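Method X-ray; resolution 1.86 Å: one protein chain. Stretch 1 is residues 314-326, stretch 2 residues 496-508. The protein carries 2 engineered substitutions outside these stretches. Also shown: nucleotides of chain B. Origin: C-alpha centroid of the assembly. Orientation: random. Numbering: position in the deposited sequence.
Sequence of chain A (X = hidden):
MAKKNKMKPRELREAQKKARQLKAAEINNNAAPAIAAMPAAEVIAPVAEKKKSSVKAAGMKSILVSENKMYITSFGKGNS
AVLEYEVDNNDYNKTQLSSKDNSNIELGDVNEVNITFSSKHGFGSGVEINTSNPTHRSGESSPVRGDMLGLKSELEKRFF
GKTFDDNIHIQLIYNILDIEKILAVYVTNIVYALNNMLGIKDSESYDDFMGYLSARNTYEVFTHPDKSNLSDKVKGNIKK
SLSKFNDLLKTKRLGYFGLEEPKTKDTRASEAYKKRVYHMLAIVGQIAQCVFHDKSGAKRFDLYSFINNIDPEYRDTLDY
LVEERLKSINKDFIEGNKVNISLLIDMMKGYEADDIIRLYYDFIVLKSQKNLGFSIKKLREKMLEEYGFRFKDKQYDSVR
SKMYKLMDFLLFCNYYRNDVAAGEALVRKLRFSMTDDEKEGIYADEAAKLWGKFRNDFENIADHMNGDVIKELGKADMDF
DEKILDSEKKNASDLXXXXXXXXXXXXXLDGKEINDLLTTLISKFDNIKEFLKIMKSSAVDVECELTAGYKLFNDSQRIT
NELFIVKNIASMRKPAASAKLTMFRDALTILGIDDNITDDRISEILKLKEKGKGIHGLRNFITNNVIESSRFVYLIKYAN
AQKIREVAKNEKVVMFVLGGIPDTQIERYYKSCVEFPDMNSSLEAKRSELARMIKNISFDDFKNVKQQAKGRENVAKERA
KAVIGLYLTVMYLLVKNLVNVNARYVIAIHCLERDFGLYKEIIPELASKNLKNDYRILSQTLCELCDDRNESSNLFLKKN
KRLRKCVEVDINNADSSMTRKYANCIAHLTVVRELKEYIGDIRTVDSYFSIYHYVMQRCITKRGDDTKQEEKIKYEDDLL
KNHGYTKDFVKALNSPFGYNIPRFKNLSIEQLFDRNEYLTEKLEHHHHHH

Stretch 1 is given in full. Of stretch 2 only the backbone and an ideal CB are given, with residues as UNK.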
# COMPACT_ATOMS: atom_id res chain seq x y z
N TYR A 314 -13.05 -22.72 -3.58
CA TYR A 314 -12.42 -21.40 -3.33
C TYR A 314 -11.35 -21.14 -4.39
O TYR A 314 -11.27 -20.06 -4.89
CB TYR A 314 -11.78 -21.37 -1.95
CG TYR A 314 -12.74 -21.15 -0.82
CD1 TYR A 314 -13.44 -22.20 -0.27
CD2 TYR A 314 -12.94 -19.90 -0.30
CE1 TYR A 314 -14.32 -22.01 0.78
CE2 TYR A 314 -13.80 -19.69 0.75
CZ TYR A 314 -14.50 -20.74 1.29
OH TYR A 314 -15.34 -20.51 2.32
N ARG A 315 -10.57 -22.16 -4.71
CA ARG A 315 -9.50 -22.07 -5.73
C ARG A 315 -10.12 -21.80 -7.10
O ARG A 315 -9.49 -21.14 -7.88
CB ARG A 315 -8.52 -23.23 -5.62
CG ARG A 315 -7.70 -23.18 -4.34
CD ARG A 315 -6.58 -24.18 -4.28
NE ARG A 315 -7.06 -25.54 -4.23
CZ ARG A 315 -7.60 -26.10 -3.18
NH1 ARG A 315 -7.67 -25.44 -2.04
NH2 ARG A 315 -8.08 -27.32 -3.26
N ASP A 316 -11.30 -22.34 -7.35
CA ASP A 316 -11.99 -22.09 -8.63
C ASP A 316 -12.32 -20.60 -8.74
O ASP A 316 -12.22 -20.06 -9.81
CB ASP A 316 -13.23 -22.97 -8.76
CG ASP A 316 -12.88 -24.41 -9.04
OD1 ASP A 316 -11.77 -24.67 -9.47
OD2 ASP A 316 -13.72 -25.24 -8.81
N THR A 317 -12.74 -19.99 -7.65
CA THR A 317 -13.05 -18.54 -7.68
C THR A 317 -11.77 -17.75 -7.97
O THR A 317 -11.81 -16.88 -8.81
CB THR A 317 -13.71 -18.07 -6.38
OG1 THR A 317 -15.02 -18.62 -6.30
CG2 THR A 317 -13.75 -16.57 -6.27
N LEU A 318 -10.67 -18.10 -7.33
CA LEU A 318 -9.40 -17.36 -7.55
C LEU A 318 -8.99 -17.48 -9.01
O LEU A 318 -8.62 -16.50 -9.58
CB LEU A 318 -8.32 -17.90 -6.62
CG LEU A 318 -8.57 -17.65 -5.14
CD1 LEU A 318 -7.38 -18.10 -4.33
CD2 LEU A 318 -8.84 -16.19 -4.89
N ASP A 319 -9.11 -18.68 -9.57
CA ASP A 319 -8.77 -18.89 -11.00
C ASP A 319 -9.71 -18.08 -11.89
O ASP A 319 -9.26 -17.52 -12.84
CB ASP A 319 -8.81 -20.37 -11.35
CG ASP A 319 -7.58 -21.09 -10.85
OD1 ASP A 319 -6.56 -20.45 -10.72
OD2 ASP A 319 -7.68 -22.27 -10.59
N TYR A 320 -10.98 -18.04 -11.55
CA TYR A 320 -11.95 -17.32 -12.39
C TYR A 320 -11.60 -15.83 -12.46
O TYR A 320 -11.64 -15.27 -13.53
CB TYR A 320 -13.34 -17.49 -11.77
CG TYR A 320 -14.43 -16.80 -12.53
CD1 TYR A 320 -14.69 -15.46 -12.35
CD2 TYR A 320 -15.20 -17.48 -13.45
CE1 TYR A 320 -15.69 -14.82 -13.04
CE2 TYR A 320 -16.20 -16.86 -14.15
CZ TYR A 320 -16.45 -15.52 -13.95
OH TYR A 320 -17.44 -14.91 -14.65
N LEU A 321 -11.27 -15.23 -11.33
CA LEU A 321 -10.96 -13.78 -11.33
C LEU A 321 -9.69 -13.51 -12.14
O LEU A 321 -9.72 -12.63 -12.96
CB LEU A 321 -10.79 -13.31 -9.89
CG LEU A 321 -11.98 -13.53 -8.97
CD1 LEU A 321 -11.60 -13.26 -7.52
CD2 LEU A 321 -13.16 -12.66 -9.38
N VAL A 322 -8.62 -14.25 -11.89
CA VAL A 322 -7.34 -14.00 -12.62
C VAL A 322 -7.47 -14.33 -14.10
O VAL A 322 -6.93 -13.61 -14.88
CB VAL A 322 -6.12 -14.69 -11.99
CG1 VAL A 322 -4.88 -13.92 -12.34
CG2 VAL A 322 -6.26 -14.75 -10.49
N GLU A 323 -8.18 -15.40 -14.43
CA GLU A 323 -8.37 -15.81 -15.84
C GLU A 323 -9.11 -14.70 -16.57
O GLU A 323 -8.76 -14.39 -17.68
CB GLU A 323 -9.25 -17.05 -15.89
CG GLU A 323 -8.49 -18.35 -15.90
CD GLU A 323 -9.37 -19.56 -15.61
OE1 GLU A 323 -10.58 -19.46 -15.83
OE2 GLU A 323 -8.84 -20.58 -15.14
N GLU A 324 -10.09 -14.11 -15.93
CA GLU A 324 -10.87 -13.04 -16.58
C GLU A 324 -9.95 -11.85 -16.91
O GLU A 324 -10.08 -11.31 -17.97
CB GLU A 324 -11.97 -12.61 -15.63
CG GLU A 324 -12.96 -11.65 -16.24
CD GLU A 324 -14.08 -11.30 -15.28
OE1 GLU A 324 -15.08 -12.02 -15.26
OE2 GLU A 324 -13.93 -10.32 -14.57
N ARG A 325 -9.10 -11.45 -15.97
CA ARG A 325 -8.18 -10.32 -16.23
C ARG A 325 -7.14 -10.70 -17.29
O ARG A 325 -6.92 -9.92 -18.18
CB ARG A 325 -7.49 -9.95 -14.92
CG ARG A 325 -6.34 -8.99 -15.08
CD ARG A 325 -6.85 -7.58 -15.25
NE ARG A 325 -7.28 -7.35 -16.61
CZ ARG A 325 -7.75 -6.20 -17.06
NH1 ARG A 325 -7.80 -5.16 -16.26
NH2 ARG A 325 -8.15 -6.10 -18.30
N LEU A 326 -6.52 -11.86 -17.16
CA LEU A 326 -5.46 -12.31 -18.10
C LEU A 326 -6.04 -12.54 -19.50
O LEU A 326 -5.39 -12.18 -20.46
CB LEU A 326 -4.85 -13.59 -17.53
CG LEU A 326 -3.44 -13.49 -16.96
CD1 LEU A 326 -2.96 -12.08 -16.77
CD2 LEU A 326 -3.25 -14.33 -15.72
N UNK A 496 0.90 -19.39 -8.54
CA UNK A 496 0.55 -20.11 -7.29
C UNK A 496 -0.77 -19.55 -6.76
O UNK A 496 -1.08 -18.42 -7.06
CB UNK A 496 1.65 -19.97 -6.24
N UNK A 497 -1.47 -20.32 -5.94
CA UNK A 497 -2.74 -19.88 -5.33
C UNK A 497 -2.49 -18.69 -4.40
O UNK A 497 -3.31 -17.81 -4.32
CB UNK A 497 -3.40 -21.03 -4.56
N UNK A 498 -1.33 -18.67 -3.74
CA UNK A 498 -1.05 -17.54 -2.83
C UNK A 498 -1.03 -16.24 -3.64
O UNK A 498 -1.61 -15.28 -3.19
CB UNK A 498 0.28 -17.74 -2.10
N UNK A 499 -0.39 -16.26 -4.81
CA UNK A 499 -0.29 -15.08 -5.70
C UNK A 499 -1.69 -14.69 -6.18
O UNK A 499 -2.00 -13.53 -6.18
CB UNK A 499 0.62 -15.37 -6.89
N UNK A 500 -2.49 -15.67 -6.56
CA UNK A 500 -3.87 -15.43 -7.03
C UNK A 500 -4.71 -14.85 -5.89
O UNK A 500 -5.59 -14.07 -6.15
CB UNK A 500 -4.50 -16.72 -7.55
N UNK A 501 -4.45 -15.29 -4.67
CA UNK A 501 -5.19 -14.78 -3.49
C UNK A 501 -4.87 -13.29 -3.33
O UNK A 501 -5.76 -12.54 -3.07
CB UNK A 501 -4.82 -15.55 -2.22
N UNK A 502 -3.60 -12.92 -3.49
CA UNK A 502 -3.21 -11.49 -3.41
C UNK A 502 -3.89 -10.71 -4.53
O UNK A 502 -4.40 -9.65 -4.28
CB UNK A 502 -1.69 -11.33 -3.50
N UNK A 503 -3.97 -11.29 -5.72
CA UNK A 503 -4.65 -10.58 -6.84
C UNK A 503 -6.11 -10.34 -6.46
O UNK A 503 -6.62 -9.30 -6.73
CB UNK A 503 -4.56 -11.38 -8.14
N UNK A 504 -6.74 -11.32 -5.82
CA UNK A 504 -8.16 -11.22 -5.42
C UNK A 504 -8.34 -10.04 -4.46
O UNK A 504 -9.24 -9.28 -4.66
CB UNK A 504 -8.64 -12.52 -4.76
N UNK A 505 -7.41 -9.84 -3.54
CA UNK A 505 -7.45 -8.76 -2.53
C UNK A 505 -7.47 -7.39 -3.22
O UNK A 505 -8.09 -6.51 -2.72
CB UNK A 505 -6.25 -8.86 -1.59
N UNK A 506 -6.84 -7.28 -4.38
CA UNK A 506 -6.71 -5.99 -5.11
C UNK A 506 -8.06 -5.44 -5.57
O UNK A 506 -8.15 -4.27 -5.82
CB UNK A 506 -5.80 -6.16 -6.33
N UNK A 507 -9.08 -6.28 -5.63
CA UNK A 507 -10.43 -5.82 -6.03
C UNK A 507 -10.94 -4.76 -5.05
O UNK A 507 -11.67 -3.90 -5.43
CB UNK A 507 -11.41 -6.99 -6.09
N UNK A 508 -10.54 -4.89 -3.79
CA UNK A 508 -11.02 -4.01 -2.71
C UNK A 508 -10.11 -2.79 -2.53
O UNK A 508 -10.42 -1.98 -1.70
CB UNK A 508 -11.11 -4.79 -1.40
P U B 43 -0.96 -0.02 -18.32
OP1 U B 43 -0.14 -0.82 -17.34
OP2 U B 43 -0.37 1.14 -18.97
O5' U B 43 -1.41 -1.11 -19.39
C5' U B 43 -2.34 -0.77 -20.43
C4' U B 43 -2.27 -1.81 -21.53
O4' U B 43 -2.79 -3.03 -20.96
C3' U B 43 -3.16 -1.55 -22.76
O3' U B 43 -2.37 -0.79 -23.66
C2' U B 43 -3.47 -2.98 -23.23
O2' U B 43 -2.28 -3.45 -23.83
C1' U B 43 -3.61 -3.72 -21.90
N1 U B 43 -4.99 -3.76 -21.39
C2 U B 43 -5.91 -4.53 -22.06
O2 U B 43 -5.63 -5.21 -23.02
N3 U B 43 -7.18 -4.48 -21.56
C4 U B 43 -7.62 -3.76 -20.48
O4 U B 43 -8.80 -3.83 -20.15
C5 U B 43 -6.62 -2.99 -19.83
C6 U B 43 -5.37 -3.01 -20.29

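Stretch 1 is helical throughout, and the helix of stretch 2 crosses it at 67°, with the axes 9.2 Å apart at closest approach. Position 496 has an extended backbone (phi/psi -73/158) immediately before that helix, and its ideal CB has no atom of stretch 1 within 5.5 Å; little is dictated, and the residue is Leu496, at the N-cap position.

At 497 the ideal CB points toward stretch 1, 4.5 Å from Arg315 CD and 4.9 Å from Leu318 CD1, with the Asp319 carboxylate farther along. A long side chain fits, flat or aliphatic near its root and preferably ending in a donor. Tyr497 meets both demands: Arg315 CD lies 3.7 Å from the ring centroid and 11° off the normal, a CH-pi contact over the face, while Tyr497 OH donates a very short 2.5 Å hydrogen bond to Asp319 OD2.

Positions 498 and 499 have helical angles and no atom of stretch 1 near their ideal CB, so stretch 1 sets no preference; they are Phe498 and Ser499.

At 500 the ideal CB lies 4.0 Å from Val322 CG2 and 4.1 Å from Leu318 CB, with Asp319 OD1 at 5.3 Å. An aliphatic stem is needed, and Lys, Arg or Gln could bring a donor to the acid. Lys500 packs CG 3.7 Å from Val322 CG2 and forms a salt bridge, NZ to Asp319 OD1 at 2.7 Å.

At 501 CA-to-CB points away, yet the ideal CB is 4.2 Å from Leu318 CD1, so many apolar residues would serve. Met501 helps form the hole that receives the Leu318 knob, together with Tyr497, Lys500 and position 504. Position 502 points away; it is Ile502.

Position 503 points toward stretch 1, its ideal CB 4.4 Å from Val322 CG2. A large apolar or aromatic group suits. Tyr503 sets CD2 3.8 Å from Val322 CG2, and its OH reaches to 3.2 Å from Arg325 CB.

At 504 Leu318 CD2 (3.7 Å) and Leu321 CD1 (4.1 Å) approach the ideal CB, favouring Leu, Met or Ile. Met504 places CG 3.7 Å from Leu321 CD1.

Positions 505 and 506 are out of reach: Leu505, and Thr506, whose OG1 donates to Tyr503 O at 2.6 Å.

At 507 CA-to-CB points toward stretch 1 across a gap, so only a long side chain can make contact. Tyr507 spans it, its CZ 4.0 Å from Leu321 CD2. One water joins Tyr507 OH (2.5 Å) and Tyr503 OH (2.7 Å) and donates to Leu321 O (2.8 Å).

Position 508, out of reach, is Phe508.

Stretch 2 (496-508) LYFSKMIYMLTYF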
# COMPACT_ATOMS: atom_id res chain seq x y z
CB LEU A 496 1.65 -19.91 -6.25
CG LEU A 496 3.02 -20.43 -6.65
CD1 LEU A 496 4.04 -20.15 -5.57
CD2 LEU A 496 2.96 -21.91 -6.94
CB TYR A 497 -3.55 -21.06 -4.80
CG TYR A 497 -4.24 -21.75 -5.93
CD1 TYR A 497 -5.31 -21.17 -6.56
CD2 TYR A 497 -3.74 -22.93 -6.46
CE1 TYR A 497 -5.93 -21.76 -7.65
CE2 TYR A 497 -4.35 -23.54 -7.54
CZ TYR A 497 -5.45 -22.96 -8.14
OH TYR A 497 -6.03 -23.54 -9.21
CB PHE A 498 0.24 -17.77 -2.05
CG PHE A 498 0.52 -16.66 -1.08
CD1 PHE A 498 0.00 -16.69 0.20
CD2 PHE A 498 1.24 -15.55 -1.46
CE1 PHE A 498 0.23 -15.65 1.08
CE2 PHE A 498 1.48 -14.51 -0.58
CZ PHE A 498 0.96 -14.56 0.69
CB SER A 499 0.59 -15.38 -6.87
OG SER A 499 1.85 -15.83 -6.45
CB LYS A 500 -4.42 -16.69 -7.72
CG LYS A 500 -3.70 -17.04 -9.01
CD LYS A 500 -4.29 -18.23 -9.74
CE LYS A 500 -3.67 -19.55 -9.38
NZ LYS A 500 -3.83 -20.55 -10.45
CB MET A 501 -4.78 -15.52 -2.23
CG MET A 501 -5.49 -15.02 -1.02
SD MET A 501 -5.18 -16.07 0.39
CE MET A 501 -3.46 -15.73 0.72
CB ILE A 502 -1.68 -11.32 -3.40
CG1 ILE A 502 -1.05 -12.05 -2.22
CG2 ILE A 502 -1.32 -9.85 -3.44
CD1 ILE A 502 -1.57 -11.63 -0.88
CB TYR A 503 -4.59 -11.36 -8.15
CG TYR A 503 -5.44 -10.70 -9.20
CD1 TYR A 503 -5.00 -9.58 -9.86
CD2 TYR A 503 -6.72 -11.14 -9.47
CE1 TYR A 503 -5.78 -8.93 -10.79
CE2 TYR A 503 -7.52 -10.50 -10.40
CZ TYR A 503 -7.05 -9.39 -11.06
OH TYR A 503 -7.82 -8.72 -11.96
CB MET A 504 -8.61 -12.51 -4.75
CG MET A 504 -10.04 -12.49 -4.30
SD MET A 504 -10.27 -11.77 -2.67
CE MET A 504 -9.55 -13.05 -1.67
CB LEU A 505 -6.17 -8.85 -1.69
CG LEU A 505 -6.30 -9.40 -0.28
CD1 LEU A 505 -7.52 -10.27 -0.08
CD2 LEU A 505 -5.03 -10.09 0.15
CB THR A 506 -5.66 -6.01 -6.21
OG1 THR A 506 -6.18 -6.75 -7.30
CG2 THR A 506 -4.33 -6.55 -5.73
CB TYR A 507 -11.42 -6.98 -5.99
CG TYR A 507 -11.59 -7.67 -7.32
CD1 TYR A 507 -10.62 -8.51 -7.81
CD2 TYR A 507 -12.70 -7.43 -8.09
CE1 TYR A 507 -10.77 -9.13 -9.04
CE2 TYR A 507 -12.87 -8.03 -9.32
CZ TYR A 507 -11.90 -8.89 -9.79
OH TYR A 507 -12.10 -9.47 -11.00
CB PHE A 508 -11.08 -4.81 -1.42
CG PHE A 508 -11.94 -6.05 -1.52
CD1 PHE A 508 -13.31 -5.94 -1.70
CD2 PHE A 508 -11.39 -7.30 -1.45
CE1 PHE A 508 -14.10 -7.06 -1.80
CE2 PHE A 508 -12.19 -8.43 -1.55
CZ PHE A 508 -13.54 -8.31 -1.72
O HOH W 1 -10.18 -9.86 -12.63
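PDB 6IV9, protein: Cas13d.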